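Side-chain contacts in VOC domain-containing protein (Streptococcus mutans, PDB 3L7T), which is a zinc-binding member of the glyoxalase (vicinal oxygen chelate) superfamily, possibly with lactoylglutathione lyase activity, its true substrate not being established: residues A[34-37]-A[42-45]; A[27-32]-A[52-57]. All blocks are in the same frame, centred on the assembly; numbering follows the deposited sequence.

How the contacts relate
Both contacts use strand 30-37, and both involve the four-stranded sheet ordered 5-12, 52-58, 42-49, 30-37. Contact 1 joins neighbouring strands near the tip of a hairpin, its centre about 17 Å from the centre of the chain; it is peripheral, with two of eight touching residues buried, and is built from backbone hydrogen bonds and one ring stack. Contact 2, centred about 9 Å from the chain centre, reaches past strand 42-49 through side chains alone, without a hydrogen bond; its Phe29-Leu54 half is buried and its Ile32-Glu53 half partly exposed. The two meet where Leu45 O probably accepts a hydrogen bond from Ile56 N and where Leu45 CD1 packs on Val31 CG1.

Contact 1: A[34-37]-A[42-45]; sequences ENHR and DYKL
Glu34 faces Leu45 in a non-hydrogen-bonded antiparallel pair, its CB 4.2 Å from Leu45 CD1, while its OE2 is hydrogen-bonded to Tyr16 OH, outside the two segments. Asn35 pairs with Lys44 through two nearly straight bonds: Asn35 N to Lys44 O, and Lys44 N to Asn35 O at 2.9 Å. A water adds a third link, accepting from Asn35 ND2 and donating to Lys44 O. With CG anti to the backbone N (chi1 177°), the His36 ring lies over the Tyr43 ring in an offset stack; the planes are only 9° apart and the centroids 3.9 Å. The closest atoms are His36 CG and Tyr43 CE1 at 3.4 Å, and Tyr16 also stacks with Tyr43. Arg37 N donates to Asp42 O at 2.9 Å, whereas the return bond, Asp42 N to Arg37 O, is weak. The Arg37 side chain turns back, and its NH1 donates to His36 O from above the carbonyl plane, 3.0 Å away. Lys44, extended to CE and bent at its end, brings NZ to Asp46 OD1 and to OE2 of the zinc ligand Glu55. Alternating hydrogen-bonded and non-hydrogen-bonded pairs, with strand directions 162° apart, define the antiparallel beta hairpin of this glyoxalase-superfamily sheet.

Contact 2: A[27-32]-A[52-57]; sequences LGFEVI and IELEIF
Phe29 and Leu54 each carry CG anti to the carbonyl carbon (chi1 -73° and -55°), which turns the ring and the isobutyl group toward each other. Phe29 CA and Leu54 CA are 9.2 Å apart, so contact is made by side chains and not by backbone pairing. Leu54 CD1 comes over one face of the Phe29 ring, displaced toward the rim: it lies 4.0 Å from the ring centroid and 14° off the ring normal, the geometry of a CH-pi contact. Its nearest ring atom is Phe29 CZ, at 3.9 Å. The two side chains run at about a right angle, and a single methyl makes the touch. The rings of Phe29 and Phe87 also meet, and Leu3 of the second subunit packs on Phe29, so the aromatic group belongs to a larger apolar cluster.

Farther along, Ile32 and Glu53 form a second touch. The CD1 methyl of Ile32 meets the end of the extended Glu53 chain, 3.6 Å from both Glu53 CG and the carboxylate carbon Glu53 CD. This too is a right-angled crossing. Glu53 OE1 forms a salt bridge with Arg33 NH1, while the methyl rests on CG and the carboxylate carbon.

Strand 42-49 lies between the two strands in the sheet, giving Leu47 and Cys49 to the packing around Phe29. Residues at the start of strand 30-37 and just before it thus meet strand 52-58 across an intervening strand. Glu53 also touches the zinc ligand His8, and its strand carries the ligand Glu55, which fits the beta-alpha-beta-beta-beta module of the glyoxalase superfamily.

Contact 1: A[34-37]-A[42-45]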
ATOM      1  N   GLU A  34      14.067 -12.731  -6.242  1.00 24.48           N
ATOM      2  CA  GLU A  34      12.888 -13.564  -6.401  1.00 25.25           C
ATOM      3  C   GLU A  34      13.113 -14.885  -5.705  1.00 26.65           C
ATOM      4  O   GLU A  34      14.143 -15.548  -5.935  1.00 24.26           O
ATOM      5  CB  GLU A  34      12.604 -13.804  -7.875  1.00 26.28           C
ATOM      6  CG  GLU A  34      11.370 -14.669  -8.120  1.00 27.56           C
ATOM      7  CD  GLU A  34      11.164 -14.983  -9.603  1.00 34.64           C
ATOM      8  OE1 GLU A  34      12.172 -15.116 -10.323  1.00 39.03           O
ATOM      9  OE2 GLU A  34      10.005 -15.155 -10.036  1.00 30.39           O
ATOM     10  N   ASN A  35      12.215 -15.220  -4.787  1.00 25.19           N
ATOM     11  CA  ASN A  35      12.370 -16.412  -3.967  1.00 26.01           C
ATOM     12  C   ASN A  35      11.099 -17.210  -3.843  1.00 25.37           C
ATOM     13  O   ASN A  35      10.006 -16.659  -3.722  1.00 26.36           O
ATOM     14  CB  ASN A  35      12.885 -16.035  -2.576  1.00 25.25           C
ATOM     15  CG  ASN A  35      14.313 -15.590  -2.608  1.00 27.63           C
ATOM     16  OD1 ASN A  35      15.222 -16.399  -2.840  1.00 25.29           O
ATOM     17  ND2 ASN A  35      14.533 -14.305  -2.392  1.00 24.77           N
ATOM     18  N   HIS A  36      11.216 -18.515  -3.830  1.00 24.42           N
ATOM     19  CA  HIS A  36      10.067 -19.387  -3.709  1.00 26.32           C
ATOM     20  C   HIS A  36      10.192 -20.237  -2.426  1.00 28.88           C
ATOM     21  O   HIS A  36      11.161 -20.920  -2.235  1.00 28.69           O
ATOM     22  CB  HIS A  36       9.993 -20.216  -4.965  1.00 25.77           C
ATOM     23  CG  HIS A  36       8.911 -21.219  -4.984  1.00 28.39           C
ATOM     24  ND1 HIS A  36       9.044 -22.419  -5.625  1.00 30.32           N
ATOM     25  CD2 HIS A  36       7.670 -21.205  -4.471  1.00 29.70           C
ATOM     26  CE1 HIS A  36       7.943 -23.114  -5.490  1.00 31.65           C
ATOM     27  NE2 HIS A  36       7.089 -22.397  -4.797  1.00 35.72           N
ATOM     28  N   ARG A  37       9.222 -20.132  -1.545  1.00 29.74           N
ATOM     29  CA  ARG A  37       9.185 -20.925  -0.340  1.00 31.40           C
ATOM     30  C   ARG A  37       7.799 -21.504  -0.203  1.00 32.35           C
ATOM     31  O   ARG A  37       6.949 -20.913   0.380  1.00 33.66           O
ATOM     32  CB  ARG A  37       9.533 -20.101   0.878  1.00 33.31           C
ATOM     33  CG  ARG A  37      10.940 -19.569   0.903  1.00 43.43           C
ATOM     34  CD  ARG A  37      11.934 -20.662   1.147  1.00 61.92           C
ATOM     35  NE  ARG A  37      13.296 -20.182   1.297  1.00 74.21           N
ATOM     36  CZ  ARG A  37      14.132 -19.962   0.301  1.00 81.27           C
ATOM     37  NH1 ARG A  37      13.741 -20.121  -0.948  1.00 84.86           N
ATOM     38  NH2 ARG A  37      15.352 -19.545   0.547  1.00 85.37           N
ATOM     39  N   ASP A  42       5.046 -18.876  -0.744  1.00 29.26           N
ATOM     40  CA  ASP A  42       5.016 -19.090  -2.195  1.00 28.84           C
ATOM     41  C   ASP A  42       6.049 -18.199  -2.873  1.00 27.29           C
ATOM     42  O   ASP A  42       7.214 -18.190  -2.420  1.00 28.32           O
ATOM     43  CB  ASP A  42       3.595 -18.914  -2.721  1.00 31.33           C
ATOM     44  CG  ASP A  42       2.631 -19.921  -2.094  1.00 35.75           C
ATOM     45  OD1 ASP A  42       3.046 -21.096  -1.946  1.00 36.78           O
ATOM     46  OD2 ASP A  42       1.505 -19.528  -1.681  1.00 37.36           O
ATOM     47  N   TYR A  43       5.689 -17.493  -3.956  1.00 24.88           N
ATOM     48  CA  TYR A  43       6.688 -16.671  -4.654  1.00 22.75           C
ATOM     49  C   TYR A  43       6.660 -15.283  -4.087  1.00 23.24           C
ATOM     50  O   TYR A  43       5.574 -14.701  -3.882  1.00 24.14           O
ATOM     51  CB  TYR A  43       6.429 -16.606  -6.176  1.00 21.16           C
ATOM     52  CG  TYR A  43       6.608 -17.966  -6.828  1.00 22.81           C
ATOM     53  CD1 TYR A  43       7.859 -18.365  -7.289  1.00 23.72           C
ATOM     54  CD2 TYR A  43       5.542 -18.830  -6.975  1.00 25.31           C
ATOM     55  CE1 TYR A  43       8.052 -19.583  -7.893  1.00 23.48           C
ATOM     56  CE2 TYR A  43       5.728 -20.091  -7.555  1.00 26.60           C
ATOM     57  CZ  TYR A  43       6.990 -20.459  -7.977  1.00 28.50           C
ATOM     58  OH  TYR A  43       7.190 -21.689  -8.571  1.00 33.48           O
ATOM     59  N   LYS A  44       7.849 -14.791  -3.752  1.00 22.71           N
ATOM     60  CA  LYS A  44       7.999 -13.433  -3.276  1.00 20.32           C
ATOM     61  C   LYS A  44       8.960 -12.717  -4.207  1.00 21.64           C
ATOM     62  O   LYS A  44      10.084 -13.172  -4.426  1.00 22.98           O
ATOM     63  CB  LYS A  44       8.555 -13.436  -1.844  1.00 21.58           C
ATOM     64  CG  LYS A  44       8.755 -12.016  -1.252  1.00 23.74           C
ATOM     65  CD  LYS A  44       9.371 -12.044   0.163  1.00 24.37           C
ATOM     66  CE  LYS A  44       9.467 -10.635   0.739  1.00 29.58           C
ATOM     67  NZ  LYS A  44      10.727  -9.910   0.334  1.00 27.62           N
ATOM     68  N   LEU A  45       8.428 -11.729  -4.909  1.00 21.23           N
ATOM     69  CA  LEU A  45       9.138 -11.031  -5.953  1.00 20.93           C
ATOM     70  C   LEU A  45       9.387  -9.612  -5.433  1.00 21.46           C
ATOM     71  O   LEU A  45       8.431  -8.859  -5.201  1.00 20.98           O
ATOM     72  CB  LEU A  45       8.267 -10.971  -7.203  1.00 19.34           C
ATOM     73  CG  LEU A  45       8.801 -10.087  -8.338  1.00 20.29           C
ATOM     74  CD1 LEU A  45      10.175 -10.502  -8.903  1.00 22.16           C
ATOM     75  CD2 LEU A  45       7.773 -10.017  -9.437  1.00 21.91           C
TER
HETATM   76  O   HOH W   1      12.093 -12.453  -2.397  1.00 23.76           O
HETATM   77  O   HOH W   2       4.540 -22.141  -4.598  1.00 38.57           O

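Contact 2: A[27-32]-A[52-57]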
ATOM      1  N   LEU A  27       5.556  -2.597 -16.875  1.00 27.80           N
ATOM      2  CA  LEU A  27       5.814  -1.376 -16.129  1.00 26.84           C
ATOM      3  C   LEU A  27       7.304  -1.132 -15.983  1.00 27.00           C
ATOM      4  O   LEU A  27       7.730  -0.007 -15.759  1.00 28.51           O
ATOM      5  CB  LEU A  27       5.128  -1.395 -14.764  1.00 27.39           C
ATOM      6  CG  LEU A  27       3.601  -1.523 -14.753  1.00 25.49           C
ATOM      7  CD1 LEU A  27       3.043  -1.205 -13.374  1.00 24.54           C
ATOM      8  CD2 LEU A  27       2.962  -0.664 -15.850  1.00 26.30           C
ATOM      9  N   GLY A  28       8.094  -2.160 -16.266  1.00 26.84           N
ATOM     10  CA  GLY A  28       9.563  -2.032 -16.293  1.00 28.74           C
ATOM     11  C   GLY A  28      10.281  -1.935 -14.951  1.00 28.84           C
ATOM     12  O   GLY A  28      11.437  -1.496 -14.892  1.00 27.83           O
ATOM     13  N   PHE A  29       9.645  -2.369 -13.864  1.00 26.70           N
ATOM     14  CA  PHE A  29      10.353  -2.396 -12.576  1.00 24.93           C
ATOM     15  C   PHE A  29      11.563  -3.360 -12.572  1.00 25.68           C
ATOM     16  O   PHE A  29      11.460  -4.499 -13.001  1.00 26.19           O
ATOM     17  CB  PHE A  29       9.396  -2.782 -11.458  1.00 23.85           C
ATOM     18  CG  PHE A  29       8.432  -1.698 -11.088  1.00 25.30           C
ATOM     19  CD1 PHE A  29       8.868  -0.537 -10.490  1.00 23.21           C
ATOM     20  CD2 PHE A  29       7.085  -1.848 -11.334  1.00 24.45           C
ATOM     21  CE1 PHE A  29       7.982   0.484 -10.211  1.00 27.14           C
ATOM     22  CE2 PHE A  29       6.195  -0.810 -11.079  1.00 22.57           C
ATOM     23  CZ  PHE A  29       6.644   0.336 -10.480  1.00 23.39           C
ATOM     24  N   GLU A  30      12.690  -2.912 -12.035  1.00 24.82           N
ATOM     25  CA  GLU A  30      13.845  -3.788 -11.840  1.00 27.68           C
ATOM     26  C   GLU A  30      13.582  -4.872 -10.783  1.00 27.56           C
ATOM     27  O   GLU A  30      13.191  -4.555  -9.669  1.00 26.95           O
ATOM     28  CB  GLU A  30      15.031  -2.908 -11.411  1.00 30.83           C
ATOM     29  CG  GLU A  30      16.389  -3.582 -11.350  1.00 36.34           C
ATOM     30  CD  GLU A  30      17.412  -2.773 -10.545  1.00 41.67           C
ATOM     31  OE1 GLU A  30      17.345  -1.526 -10.555  1.00 43.71           O
ATOM     32  OE2 GLU A  30      18.244  -3.397  -9.857  1.00 44.01           O
ATOM     33  N   VAL A  31      13.923  -6.128 -11.081  1.00 26.42           N
ATOM     34  CA  VAL A  31      13.874  -7.193 -10.092  1.00 26.10           C
ATOM     35  C   VAL A  31      15.094  -7.154  -9.175  1.00 27.31           C
ATOM     36  O   VAL A  31      16.247  -7.201  -9.640  1.00 28.62           O
ATOM     37  CB  VAL A  31      13.812  -8.576 -10.789  1.00 27.12           C
ATOM     38  CG1 VAL A  31      13.857  -9.675  -9.760  1.00 26.92           C
ATOM     39  CG2 VAL A  31      12.534  -8.680 -11.641  1.00 26.69           C
ATOM     40  N   ILE A  32      14.851  -7.047  -7.874  1.00 26.00           N
ATOM     41  CA  ILE A  32      15.921  -7.147  -6.903  1.00 25.99           C
ATOM     42  C   ILE A  32      16.208  -8.597  -6.551  1.00 26.54           C
ATOM     43  O   ILE A  32      17.367  -9.010  -6.571  1.00 26.50           O
ATOM     44  CB  ILE A  32      15.619  -6.356  -5.621  1.00 26.53           C
ATOM     45  CG1 ILE A  32      15.344  -4.874  -5.938  1.00 27.08           C
ATOM     46  CG2 ILE A  32      16.766  -6.498  -4.616  1.00 28.10           C
ATOM     47  CD1 ILE A  32      14.621  -4.123  -4.817  1.00 26.79           C
ATOM     48  N   ILE A  52      12.259   2.601  -2.399  1.00 25.63           N
ATOM     49  CA  ILE A  52      11.298   1.773  -1.705  1.00 25.71           C
ATOM     50  C   ILE A  52      11.259   0.476  -2.501  1.00 25.63           C
ATOM     51  O   ILE A  52      11.308   0.516  -3.729  1.00 25.72           O
ATOM     52  CB  ILE A  52       9.912   2.475  -1.713  1.00 27.05           C
ATOM     53  CG1 ILE A  52       9.925   3.622  -0.699  1.00 25.96           C
ATOM     54  CG2 ILE A  52       8.766   1.489  -1.438  1.00 30.12           C
ATOM     55  CD1 ILE A  52       8.781   4.597  -0.809  1.00 31.52           C
ATOM     56  N   GLU A  53      11.068  -0.651  -1.839  1.00 23.72           N
ATOM     57  CA  GLU A  53      10.816  -1.887  -2.580  1.00 23.84           C
ATOM     58  C   GLU A  53       9.310  -2.166  -2.702  1.00 21.82           C
ATOM     59  O   GLU A  53       8.542  -1.818  -1.824  1.00 20.96           O
ATOM     60  CB  GLU A  53      11.515  -3.068  -1.896  1.00 24.97           C
ATOM     61  CG  GLU A  53      13.038  -2.927  -1.849  1.00 29.83           C
ATOM     62  CD  GLU A  53      13.730  -4.197  -1.352  1.00 32.75           C
ATOM     63  OE1 GLU A  53      13.070  -5.255  -1.225  1.00 29.22           O
ATOM     64  OE2 GLU A  53      14.938  -4.132  -1.068  1.00 26.98           O
ATOM     65  N   LEU A  54       8.903  -2.825  -3.777  1.00 20.68           N
ATOM     66  CA  LEU A  54       7.547  -3.400  -3.869  1.00 19.65           C
ATOM     67  C   LEU A  54       7.698  -4.899  -3.732  1.00 20.79           C
ATOM     68  O   LEU A  54       8.490  -5.492  -4.457  1.00 22.37           O
ATOM     69  CB  LEU A  54       6.952  -3.105  -5.256  1.00 20.39           C
ATOM     70  CG  LEU A  54       6.939  -1.641  -5.638  1.00 22.19           C
ATOM     71  CD1 LEU A  54       6.295  -1.507  -7.058  1.00 25.94           C
ATOM     72  CD2 LEU A  54       6.213  -0.808  -4.627  1.00 26.37           C
ATOM     73  N   GLU A  55       6.995  -5.507  -2.775  1.00 21.31           N
ATOM     74  CA  GLU A  55       7.102  -6.943  -2.562  1.00 20.43           C
ATOM     75  C   GLU A  55       5.859  -7.572  -3.132  1.00 24.12           C
ATOM     76  O   GLU A  55       4.782  -7.374  -2.595  1.00 23.38           O
ATOM     77  CB  GLU A  55       7.139  -7.275  -1.067  1.00 24.52           C
ATOM     78  CG  GLU A  55       8.396  -6.866  -0.346  1.00 26.98           C
ATOM     79  CD  GLU A  55       8.456  -7.441   1.056  1.00 29.70           C
ATOM     80  OE1 GLU A  55       7.380  -7.833   1.592  1.00 28.93           O
ATOM     81  OE2 GLU A  55       9.545  -7.324   1.660  1.00 32.00           O
ATOM     82  N   ILE A  56       5.995  -8.336  -4.202  1.00 22.28           N
ATOM     83  CA  ILE A  56       4.841  -8.988  -4.798  1.00 22.45           C
ATOM     84  C   ILE A  56       4.764 -10.445  -4.305  1.00 23.95           C
ATOM     85  O   ILE A  56       5.725 -11.216  -4.471  1.00 21.60           O
ATOM     86  CB  ILE A  56       4.925  -8.943  -6.320  1.00 24.39           C
ATOM     87  CG1 ILE A  56       5.195  -7.522  -6.839  1.00 28.00           C
ATOM     88  CG2 ILE A  56       3.676  -9.553  -6.948  1.00 25.91           C
ATOM     89  CD1 ILE A  56       4.143  -6.535  -6.537  1.00 38.56           C
ATOM     90  N   PHE A  57       3.613 -10.831  -3.759  1.00 23.00           N
ATOM     91  CA  PHE A  57       3.422 -12.194  -3.277  1.00 22.89           C
ATOM     92  C   PHE A  57       2.364 -12.862  -4.104  1.00 20.49           C
ATOM     93  O   PHE A  57       1.278 -12.336  -4.249  1.00 23.64           O
ATOM     94  CB  PHE A  57       2.948 -12.207  -1.828  1.00 21.45           C
ATOM     95  CG  PHE A  57       4.004 -11.811  -0.834  1.00 23.76           C
ATOM     96  CD1 PHE A  57       4.784 -12.775  -0.207  1.00 26.53           C
ATOM     97  CD2 PHE A  57       4.132 -10.485  -0.443  1.00 23.26           C
ATOM     98  CE1 PHE A  57       5.714 -12.430   0.779  1.00 24.54           C
ATOM     99  CE2 PHE A  57       5.034 -10.125   0.572  1.00 21.11           C
ATOM    100  CZ  PHE A  57       5.835 -11.114   1.164  1.00 23.07           C
TER